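Exo-beta-1,4-mannosidase (PDB 4LYP) hydrolyses terminal beta-mannose residues from the non-reducing ends of beta-mannosides and also has transglycosylation activity, as a fungal glycoside hydrolase of family 5. Local coordinates at residues A[200-205]-A[244-249]; A[150-155]-A[186-191]; A[76-81]-A[131-136]. One frame throughout, in Å; residues are numbered along the deposited sequence. Where two conformers were deposited one is given.

Interaction 1: A[200-205]-A[244-249]; sequences KANKLF and ASWFEE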
loop_
_atom_site.group_PDB
_atom_site.type_symbol
_atom_site.label_atom_id
_atom_site.label_comp_id
_atom_site.label_asym_id
_atom_site.label_seq_id
_atom_site.Cartn_x
_atom_site.Cartn_y
_atom_site.Cartn_z
ATOM N N LYS A 200 -10.776 3.709 23.041
ATOM C CA LYS A 200 -10.822 2.244 23.159
ATOM C C LYS A 200 -10.265 1.561 21.914
ATOM O O LYS A 200 -9.481 0.595 21.976
ATOM C CB LYS A 200 -12.263 1.806 23.430
ATOM C CG LYS A 200 -12.768 2.276 24.824
ATOM C CD LYS A 200 -14.162 1.795 25.150
ATOM C CE LYS A 200 -15.028 2.692 25.832
ATOM N NZ LYS A 200 -16.327 1.956 25.845
ATOM N N ALA A 201 -10.669 2.082 20.772
ATOM C CA ALA A 201 -10.245 1.515 19.449
ATOM C C ALA A 201 -8.757 1.709 19.353
ATOM O O ALA A 201 -8.038 0.818 18.909
ATOM C CB ALA A 201 -11.020 2.160 18.333
ATOM N N ASN A 202 -8.246 2.921 19.698
ATOM C CA ASN A 202 -6.816 3.202 19.576
ATOM C C ASN A 202 -5.970 2.433 20.520
ATOM O O ASN A 202 -4.808 2.124 20.223
ATOM C CB ASN A 202 -6.584 4.687 19.542
ATOM C CG ASN A 202 -6.894 5.184 18.123
ATOM O OD1 ASN A 202 -5.992 5.228 17.272
ATOM N ND2 ASN A 202 -8.152 5.778 17.945
ATOM N N LYS A 203 -6.519 2.033 21.693
ATOM C CA LYS A 203 -5.823 1.138 22.608
ATOM C C LYS A 203 -5.554 -0.223 21.926
ATOM O O LYS A 203 -4.428 -0.725 21.933
ATOM C CB LYS A 203 -6.676 0.922 23.856
ATOM C CG LYS A 203 -6.080 -0.087 24.836
ATOM C CD LYS A 203 -6.581 -1.542 24.749
ATOM C CE LYS A 203 -5.978 -2.448 25.845
ATOM N NZ LYS A 203 -5.737 -1.658 27.076
ATOM N N LEU A 204 -6.610 -0.794 21.312
ATOM C CA LEU A 204 -6.455 -2.076 20.633
ATOM C C LEU A 204 -5.486 -1.966 19.461
ATOM O O LEU A 204 -4.705 -2.867 19.199
ATOM C CB LEU A 204 -7.798 -2.561 20.084
ATOM C CG LEU A 204 -8.896 -2.798 21.151
ATOM C CD1 LEU A 204 -10.079 -3.399 20.394
ATOM C CD2 LEU A 204 -8.430 -3.711 22.264
ATOM N N PHE A 205 -5.532 -0.832 18.741
ATOM C CA PHE A 205 -4.661 -0.617 17.585
ATOM C C PHE A 205 -3.232 -0.497 18.047
ATOM O O PHE A 205 -2.339 -1.128 17.425
ATOM C CB PHE A 205 -5.168 0.635 16.897
ATOM C CG PHE A 205 -4.387 1.108 15.670
ATOM C CD1 PHE A 205 -3.955 0.214 14.674
ATOM C CD2 PHE A 205 -4.168 2.468 15.476
ATOM C CE1 PHE A 205 -3.335 0.655 13.530
ATOM C CE2 PHE A 205 -3.529 2.937 14.346
ATOM C CZ PHE A 205 -3.135 2.038 13.352
ATOM N N ALA A 244 -5.681 16.156 12.981
ATOM C CA ALA A 244 -4.246 16.354 13.156
ATOM C C ALA A 244 -3.753 15.714 14.461
ATOM O O ALA A 244 -2.666 15.129 14.547
ATOM C CB ALA A 244 -3.867 17.842 13.131
ATOM N N SER A 245 -4.543 15.874 15.532
ATOM C CA SER A 245 -4.095 15.356 16.845
ATOM C C SER A 245 -3.929 13.839 16.827
ATOM O O SER A 245 -3.089 13.298 17.535
ATOM C CB SER A 245 -5.137 15.739 17.912
ATOM O OG SER A 245 -6.461 15.278 17.542
ATOM N N TRP A 246 -4.737 13.133 16.008
ATOM C CA TRP A 246 -4.606 11.667 15.921
ATOM C C TRP A 246 -3.317 11.311 15.173
ATOM O O TRP A 246 -2.563 10.445 15.625
ATOM C CB TRP A 246 -5.833 11.084 15.275
ATOM C CG TRP A 246 -5.790 9.618 15.045
ATOM C CD1 TRP A 246 -6.051 8.650 15.959
ATOM C CD2 TRP A 246 -5.462 8.932 13.783
ATOM N NE1 TRP A 246 -5.933 7.390 15.384
ATOM C CE2 TRP A 246 -5.587 7.521 14.054
ATOM C CE3 TRP A 246 -5.083 9.364 12.507
ATOM C CZ2 TRP A 246 -5.362 6.565 13.083
ATOM C CZ3 TRP A 246 -4.924 8.383 11.514
ATOM C CH2 TRP A 246 -5.020 6.999 11.819
ATOM N N PHE A 247 -3.030 12.007 14.058
ATOM C CA PHE A 247 -1.776 11.785 13.395
ATOM C C PHE A 247 -0.627 12.060 14.325
ATOM O O PHE A 247 0.374 11.295 14.316
ATOM C CB PHE A 247 -1.637 12.663 12.159
ATOM C CG PHE A 247 -2.486 12.212 11.010
ATOM C CD1 PHE A 247 -2.134 11.076 10.229
ATOM C CD2 PHE A 247 -3.682 12.904 10.662
ATOM C CE1 PHE A 247 -2.903 10.676 9.167
ATOM C CE2 PHE A 247 -4.444 12.469 9.573
ATOM C CZ PHE A 247 -4.045 11.361 8.824
ATOM N N GLU A 248 -0.669 13.144 15.100
ATOM C CA GLU A 248 0.449 13.459 16.007
ATOM C C GLU A 248 0.646 12.341 17.018
ATOM O O GLU A 248 1.741 11.841 17.284
ATOM C CB GLU A 248 0.144 14.790 16.735
ATOM C CG GLU A 248 1.220 15.200 17.729
ATOM C CD GLU A 248 2.438 15.524 16.969
ATOM O OE1 GLU A 248 2.394 16.222 15.924
ATOM O OE2 GLU A 248 3.467 15.117 17.458
ATOM N N GLU A 249 -0.464 11.884 17.606
ATOM C CA GLU A 249 -0.335 10.909 18.670
ATOM C C GLU A 249 0.137 9.552 18.150
ATOM O O GLU A 249 0.977 8.914 18.779
ATOM C CB GLU A 249 -1.713 10.814 19.354
ATOM C CG GLU A 249 -1.654 10.334 20.781
ATOM C CD GLU A 249 -2.328 9.057 20.748
ATOM O OE1 GLU A 249 -3.457 8.830 21.301
ATOM O OE2 GLU A 249 -1.723 8.287 20.045
#
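Trp246 and Asn202 meet through a single hydrogen bond that joins two helices. The indole NE1 of Trp246 donates to OD1 of Asn202 at 2.9 Å, with an N-H...O angle of 158°, and because both residues are buried this gives the indole N-H an acceptor inside the protein. At the indole, OD1 lies at the ring edge, near the ring plane. At the amide, the donor is tilted 32° from the carbonyl plane, and the two planes stand 69° apart, so that amide and ring cross instead of lying on one another. Trp246 gets there with CG anti to the backbone N, which carries the pyrrole edge out from helix 244-257; the CA atoms of Asn202 and Trp246 lie 9.5 Å apart. The other end of the amide is held as well: ND2 of Asn202 donates to the carbonyl of Ala198, one turn earlier in helix 197-213, and the two bonds together should fix which way the amide is flipped. Both helices belong to the outer layer of a TIM barrel, the (beta/alpha)8 fold of family 5 glycoside hydrolases, and strand 230-234 lies between them in sequence. One turn beyond Asn202, Phe205 adds a lighter apolar touch, its CE2 lying 4.3 Å from CZ2 of Trp246. Ile250 of helix 244-257 touches the side chains of both Asn202 and Phe205. Phe191 of helix 181-193 packs against Asn202, Phe205 and Trp246 alike, while the Tyr192 ring meets the indole at a slant.

Interaction 2: A[150-155]-A[186-191]; sequences GNFWQW and QFAARF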
loop_
_atom_site.group_PDB
_atom_site.type_symbol
_atom_site.label_atom_id
_atom_site.label_comp_id
_atom_site.label_asym_id
_atom_site.label_seq_id
_atom_site.Cartn_x
_atom_site.Cartn_y
_atom_site.Cartn_z
ATOM N N GLY A 150 -2.497 -0.743 9.534
ATOM C CA GLY A 150 -3.962 -0.761 9.638
ATOM C C GLY A 150 -4.558 -0.293 8.363
ATOM O O GLY A 150 -3.815 -0.063 7.386
ATOM N N ASN A 151 -5.865 -0.115 8.372
ATOM C CA ASN A 151 -6.566 0.156 7.101
ATOM C C ASN A 151 -7.840 0.863 7.410
ATOM O O ASN A 151 -8.616 0.372 8.250
ATOM C CB ASN A 151 -6.846 -1.166 6.386
ATOM C CG ASN A 151 -7.327 -1.031 4.955
ATOM O OD1 ASN A 151 -7.436 0.069 4.383
ATOM N ND2 ASN A 151 -7.544 -2.179 4.353
ATOM N N PHE A 152 -8.113 1.998 6.811
ATOM C CA PHE A 152 -9.436 2.591 6.963
ATOM C C PHE A 152 -10.475 1.616 6.407
ATOM O O PHE A 152 -11.602 1.553 6.962
ATOM C CB PHE A 152 -9.492 3.943 6.272
ATOM C CG PHE A 152 -10.792 4.636 6.555
ATOM C CD1 PHE A 152 -10.945 5.370 7.740
ATOM C CD2 PHE A 152 -11.911 4.483 5.704
ATOM C CE1 PHE A 152 -12.147 5.958 8.059
ATOM C CE2 PHE A 152 -13.140 5.090 6.034
ATOM C CZ PHE A 152 -13.234 5.827 7.230
ATOM N N TRP A 153 -10.175 1.004 5.267
ATOM C CA TRP A 153 -11.155 0.267 4.506
ATOM C C TRP A 153 -11.347 -1.144 5.001
ATOM O O TRP A 153 -10.635 -1.688 5.881
ATOM C CB TRP A 153 -10.810 0.317 3.006
ATOM C CG TRP A 153 -10.731 1.720 2.530
ATOM C CD1 TRP A 153 -9.591 2.395 2.154
ATOM C CD2 TRP A 153 -11.795 2.684 2.422
ATOM N NE1 TRP A 153 -9.884 3.722 1.849
ATOM C CE2 TRP A 153 -11.235 3.910 1.999
ATOM C CE3 TRP A 153 -13.195 2.619 2.688
ATOM C CZ2 TRP A 153 -12.001 5.060 1.827
ATOM C CZ3 TRP A 153 -13.935 3.786 2.545
ATOM C CH2 TRP A 153 -13.358 5.000 2.111
ATOM N N GLN A 154 -12.335 -1.814 4.379
ATOM C CA GLN A 154 -12.901 -3.062 4.930
ATOM C C GLN A 154 -12.202 -4.313 4.496
ATOM O O GLN A 154 -12.493 -5.402 5.022
ATOM C CB GLN A 154 -14.395 -3.153 4.559
ATOM C CG GLN A 154 -14.737 -3.399 3.071
ATOM C CD GLN A 154 -14.770 -2.143 2.196
ATOM O OE1 GLN A 154 -14.068 -1.141 2.417
ATOM N NE2 GLN A 154 -15.610 -2.208 1.143
ATOM N N TRP A 155 -11.247 -4.237 3.559
ATOM C CA TRP A 155 -10.672 -5.455 2.932
ATOM C C TRP A 155 -9.678 -6.160 3.761
ATOM O O TRP A 155 -9.274 -7.282 3.451
ATOM C CB TRP A 155 -10.192 -5.130 1.545
ATOM C CG TRP A 155 -9.196 -4.006 1.403
ATOM C CD1 TRP A 155 -9.462 -2.689 1.026
ATOM C CD2 TRP A 155 -7.727 -4.133 1.536
ATOM N NE1 TRP A 155 -8.282 -2.002 0.932
ATOM C CE2 TRP A 155 -7.202 -2.837 1.204
ATOM C CE3 TRP A 155 -6.848 -5.141 1.894
ATOM C CZ2 TRP A 155 -5.840 -2.560 1.207
ATOM C CZ3 TRP A 155 -5.510 -4.872 1.871
ATOM C CH2 TRP A 155 -4.989 -3.578 1.532
ATOM N N GLN A 186 -18.598 7.185 7.701
ATOM C CA GLN A 186 -18.988 7.758 9.017
ATOM C C GLN A 186 -18.902 6.704 10.096
ATOM O O GLN A 186 -18.491 6.984 11.242
ATOM C CB GLN A 186 -20.449 8.297 8.937
ATOM C CG GLN A 186 -20.571 9.593 8.184
ATOM C CD GLN A 186 -21.793 10.408 8.486
ATOM O OE1 GLN A 186 -22.321 11.021 7.598
ATOM N NE2 GLN A 186 -22.200 10.500 9.769
ATOM N N PHE A 187 -19.200 5.438 9.750
ATOM C CA PHE A 187 -19.165 4.330 10.706
ATOM C C PHE A 187 -17.691 4.117 11.126
ATOM O O PHE A 187 -17.378 4.092 12.329
ATOM C CB PHE A 187 -19.710 3.057 10.082
ATOM C CG PHE A 187 -19.678 1.882 10.996
ATOM C CD1 PHE A 187 -18.544 1.065 11.018
ATOM C CD2 PHE A 187 -20.830 1.491 11.703
ATOM C CE1 PHE A 187 -18.458 -0.064 11.880
ATOM C CE2 PHE A 187 -20.805 0.318 12.449
ATOM C CZ PHE A 187 -19.606 -0.446 12.588
ATOM N N ALA A 188 -16.785 3.944 10.162
ATOM C CA ALA A 188 -15.424 3.603 10.440
ATOM C C ALA A 188 -14.635 4.785 11.031
ATOM O O ALA A 188 -13.710 4.573 11.848
ATOM C CB ALA A 188 -14.745 3.100 9.204
ATOM N N ALA A 189 -14.971 6.017 10.652
ATOM C CA ALA A 189 -14.247 7.178 11.156
ATOM C C ALA A 189 -14.485 7.416 12.638
ATOM O O ALA A 189 -13.766 8.189 13.248
ATOM C CB ALA A 189 -14.571 8.421 10.335
ATOM N N ARG A 190 -15.506 6.771 13.229
ATOM C CA ARG A 190 -15.668 6.788 14.686
ATOM C C ARG A 190 -14.414 6.329 15.379
ATOM O O ARG A 190 -14.144 6.738 16.525
ATOM C CB ARG A 190 -16.852 5.955 15.116
ATOM C CG ARG A 190 -18.186 6.553 14.645
ATOM C CD ARG A 190 -19.381 5.883 15.258
ATOM N NE ARG A 190 -19.440 4.553 14.773
ATOM C CZ ARG A 190 -20.305 3.600 15.227
ATOM N NH1 ARG A 190 -21.061 3.861 16.289
ATOM N NH2 ARG A 190 -20.362 2.364 14.702
ATOM N N PHE A 191 -13.600 5.515 14.718
ATOM C CA PHE A 191 -12.298 5.078 15.221
ATOM C C PHE A 191 -11.447 6.214 15.755
ATOM O O PHE A 191 -10.760 6.040 16.786
ATOM C CB PHE A 191 -11.579 4.353 14.084
ATOM C CG PHE A 191 -10.236 3.732 14.467
ATOM C CD1 PHE A 191 -9.065 4.504 14.454
ATOM C CD2 PHE A 191 -10.166 2.393 14.791
ATOM C CE1 PHE A 191 -7.807 3.929 14.826
ATOM C CE2 PHE A 191 -8.933 1.833 15.125
ATOM C CZ PHE A 191 -7.773 2.579 15.111
#
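Phe152 reaches the helical segment 186-191 with the far end of its ring, from a loop that follows strand 144-148. Along this loop, Gly150 comes first and pairs through its backbone with Asn237. Asn151 follows, its OD1 taking a weak hydrogen bond from the backbone N of Trp153 and another from ND2 of Asn237, while its ND2 donates to OG of Ser156; its amide is thus tied at both ends. ND2 also sits 3.2 Å above the plane of the Trp155 ring.

At Phe152, CG is anti to the backbone N (chi1 -173°), and the ring extends over to the helix. CZ comes within 3.7 Å of CB of Ala188, and CE1 lies 4.1 Å from CB of Ala189. The methyl of Ala188 makes an off-centre CH-pi contact, 4.2 Å from the ring centroid and 29° off the normal. Small alanine side chains let the helix come close, the CA atoms of Phe152 and Ala188 being 7.0 Å apart.

Trp153 turns its CB away from the helix, and its indole face receives CD2 of Phe152, 3.5 Å above the plane. Trp153 lines a guanidine-binding pocket with Glu238, Trp293, Asn296 and Glu416, and its NE1 is hydrogen-bonded to OE1 of Glu238. Phe152 therefore stands in a second shell, between the pocket tryptophan and the helix. Farther on, NE2 of Gln154 is hydrogen-bonded to the hydroxyl of Tyr181, and Trp155 stacks on His415.

The loop leaves the end of a barrel strand and leads into helix 158-167, whose Phe159 also packs on Phe152; helix 181-193 closes over the loop, with Thr185 and Tyr192 adding to the cover of the Phe152 ring.

Interaction 3: A[76-81]-A[131-136]; sequences GDRKRM and LDYLLD
Arg78 lays its guanidinium flat over one face of the Tyr133 ring, with the planes only 6° apart and the centres 3.5 Å from each other. CZ is nearest CE2 of Tyr133, at 3.3 Å, and sits 23° off the ring normal, a cation-pi stack over the face. CD of Arg78 covers another part of the same face, 3.8 Å from the centroid, as a CH-pi contact. The arginine chain runs out extended through chi2 and then bends at chi3 (-63°), which brings the guanidinium over the ring. NE is also hydrogen-bonded to the carbonyl of Gly69, and this bond helps to fix the rotation of the flat group.

The stack joins the start of helix 78-90 to helix 125-140, neighbours in the outer helical layer of the TIM barrel, with strand 95-99 between them in sequence. Asp77 is the N-cap of the first helix, its OD1 accepting a weak bond from the backbone N of Arg80.

One turn farther along, in one of its two conformers, Met81 bends at chi2 and chi3, and its methyl CE then lies against the backbone of Tyr133, 3.7 Å from the carbonyl O, and beside CB of the same residue at 3.8 Å. In this conformer SD approaches CD1 of Leu134 more loosely, at 4.5 Å, and Leu68 of helix 65-69 also packs on Met81.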
loop_
_atom_site.group_PDB
_atom_site.type_symbol
_atom_site.label_atom_id
_atom_site.label_comp_id
_atom_site.label_asym_id
_atom_site.label_seq_id
_atom_site.Cartn_x
_atom_site.Cartn_y
_atom_site.Cartn_z
ATOM N N GLY A 76 -1.667 -20.206 2.551
ATOM C CA GLY A 76 -0.577 -19.602 1.754
ATOM C C GLY A 76 -0.204 -20.418 0.577
ATOM O O GLY A 76 -0.667 -21.525 0.314
ATOM N N ASP A 77 0.760 -19.879 -0.177
ATOM C CA ASP A 77 1.435 -20.585 -1.269
ATOM C C ASP A 77 2.839 -20.004 -1.293
ATOM O O ASP A 77 3.161 -19.100 -2.087
ATOM C CB ASP A 77 0.661 -20.443 -2.593
ATOM C CG ASP A 77 1.266 -21.230 -3.708
ATOM O OD1 ASP A 77 2.400 -21.756 -3.545
ATOM O OD2 ASP A 77 0.583 -21.319 -4.738
ATOM N N ARG A 78 3.694 -20.522 -0.394
ATOM C CA ARG A 78 4.965 -19.828 -0.100
ATOM C C ARG A 78 5.886 -19.886 -1.314
ATOM O O ARG A 78 6.601 -18.927 -1.586
ATOM C CB ARG A 78 5.567 -20.462 1.138
ATOM C CG ARG A 78 6.832 -19.764 1.566
ATOM C CD ARG A 78 7.422 -20.382 2.869
ATOM N NE ARG A 78 6.440 -20.158 3.918
ATOM C CZ ARG A 78 6.265 -20.999 4.958
ATOM N NH1 ARG A 78 7.007 -22.114 5.114
ATOM N NH2 ARG A 78 5.294 -20.785 5.841
ATOM N N LYS A 79 5.917 -20.996 -2.044
ATOM C CA LYS A 79 6.764 -21.065 -3.237
ATOM C C LYS A 79 6.289 -20.037 -4.262
ATOM O O LYS A 79 7.111 -19.463 -4.997
ATOM C CB LYS A 79 6.729 -22.462 -3.838
ATOM C CG LYS A 79 7.378 -23.432 -2.889
ATOM C CD LYS A 79 7.628 -24.777 -3.597
ATOM C CE LYS A 79 6.436 -25.720 -3.704
ATOM N NZ LYS A 79 6.844 -26.833 -4.623
ATOM N N ARG A 80 4.973 -19.827 -4.390
ATOM C CA ARG A 80 4.487 -18.787 -5.281
ATOM C C ARG A 80 4.920 -17.388 -4.800
ATOM O O ARG A 80 5.380 -16.579 -5.586
ATOM C CB ARG A 80 2.963 -18.858 -5.376
ATOM C CG ARG A 80 2.353 -17.656 -6.049
ATOM C CD ARG A 80 0.826 -17.761 -6.129
ATOM N NE ARG A 80 0.210 -16.507 -6.431
ATOM C CZ ARG A 80 -1.075 -16.272 -6.314
ATOM N NH1 ARG A 80 -1.949 -17.237 -6.106
ATOM N NH2 ARG A 80 -1.500 -15.041 -6.462
ATOM N N MET A 81 4.862 -17.140 -3.487
ATOM C CA MET A 81 5.349 -15.864 -2.939
ATOM C C MET A 81 6.782 -15.651 -3.327
ATOM O O MET A 81 7.191 -14.586 -3.785
ATOM C CB MET A 81 5.155 -15.841 -1.430
ATOM C CG MET A 81 5.587 -14.502 -0.791
ATOM S SD MET A 81 7.333 -14.464 -0.286
ATOM C CE MET A 81 7.303 -15.442 1.192
ATOM N N LEU A 131 4.194 -13.293 7.288
ATOM C CA LEU A 131 4.866 -11.977 7.268
ATOM C C LEU A 131 6.371 -12.134 7.546
ATOM O O LEU A 131 7.213 -11.469 6.890
ATOM C CB LEU A 131 4.185 -11.041 8.313
ATOM C CG LEU A 131 4.678 -9.586 8.348
ATOM C CD1 LEU A 131 4.574 -8.891 6.994
ATOM C CD2 LEU A 131 3.862 -8.860 9.376
ATOM N N ASP A 132 6.784 -13.070 8.424
ATOM C CA ASP A 132 8.190 -13.312 8.642
ATOM C C ASP A 132 8.849 -13.771 7.345
ATOM O O ASP A 132 9.925 -13.318 7.002
ATOM C CB ASP A 132 8.386 -14.482 9.672
ATOM C CG ASP A 132 7.979 -14.157 11.082
ATOM O OD1 ASP A 132 7.782 -12.979 11.459
ATOM O OD2 ASP A 132 7.869 -15.141 11.859
ATOM N N TYR A 133 8.231 -14.706 6.618
ATOM C CA TYR A 133 8.790 -15.193 5.371
ATOM C C TYR A 133 8.807 -14.106 4.294
ATOM O O TYR A 133 9.771 -14.011 3.530
ATOM C CB TYR A 133 8.028 -16.417 4.826
ATOM C CG TYR A 133 8.480 -17.717 5.404
ATOM C CD1 TYR A 133 9.599 -18.322 4.932
ATOM C CD2 TYR A 133 7.807 -18.288 6.500
ATOM C CE1 TYR A 133 10.040 -19.545 5.487
ATOM C CE2 TYR A 133 8.231 -19.486 7.061
ATOM C CZ TYR A 133 9.351 -20.097 6.573
ATOM O OH TYR A 133 9.787 -21.284 7.085
ATOM N N LEU A 134 7.765 -13.278 4.237
ATOM C CA LEU A 134 7.776 -12.147 3.311
ATOM C C LEU A 134 8.990 -11.269 3.515
ATOM O O LEU A 134 9.739 -10.973 2.581
ATOM C CB LEU A 134 6.454 -11.386 3.467
ATOM C CG LEU A 134 6.395 -10.052 2.652
ATOM C CD1 LEU A 134 6.492 -10.325 1.165
ATOM C CD2 LEU A 134 5.093 -9.378 2.998
ATOM N N LEU A 135 9.244 -10.911 4.775
ATOM C CA LEU A 135 10.328 -10.013 5.075
ATOM C C LEU A 135 11.681 -10.675 4.864
ATOM O O LEU A 135 12.628 -10.011 4.447
ATOM C CB LEU A 135 10.214 -9.472 6.503
ATOM C CG LEU A 135 9.076 -8.456 6.688
ATOM C CD1 LEU A 135 8.811 -8.138 8.160
ATOM C CD2 LEU A 135 9.392 -7.158 5.938
ATOM N N ASP A 136 11.798 -11.995 5.127
ATOM C CA ASP A 136 13.025 -12.676 4.891
ATOM C C ASP A 136 13.336 -12.779 3.387
ATOM O O ASP A 136 14.500 -12.606 2.978
ATOM C CB ASP A 136 13.027 -14.083 5.523
ATOM C CG ASP A 136 14.364 -14.735 5.323
ATOM O OD1 ASP A 136 15.328 -14.280 5.935
ATOM O OD2 ASP A 136 14.438 -15.692 4.515
#

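Along the chain the contacts come in series: interaction 3 closes first, then interaction 2, then interaction 1. Interactions 1 and 2 are neighbours, their centres about 13 Å apart, and they touch through Phe191, which belongs to segment 186-191 and packs on residues of both segments of interaction 1; helices 181-193 and 197-213 are consecutive in the chain. Interaction 3 is separate, its centre about 30 Å from that of interaction 1 and about 27 Å from that of interaction 2. Interactions 1 and 3 each join two outer helices of the barrel, whereas interaction 2 ties a strand-to-helix loop bearing a pocket residue to a helix, and so links one guanidine site to the helical layer.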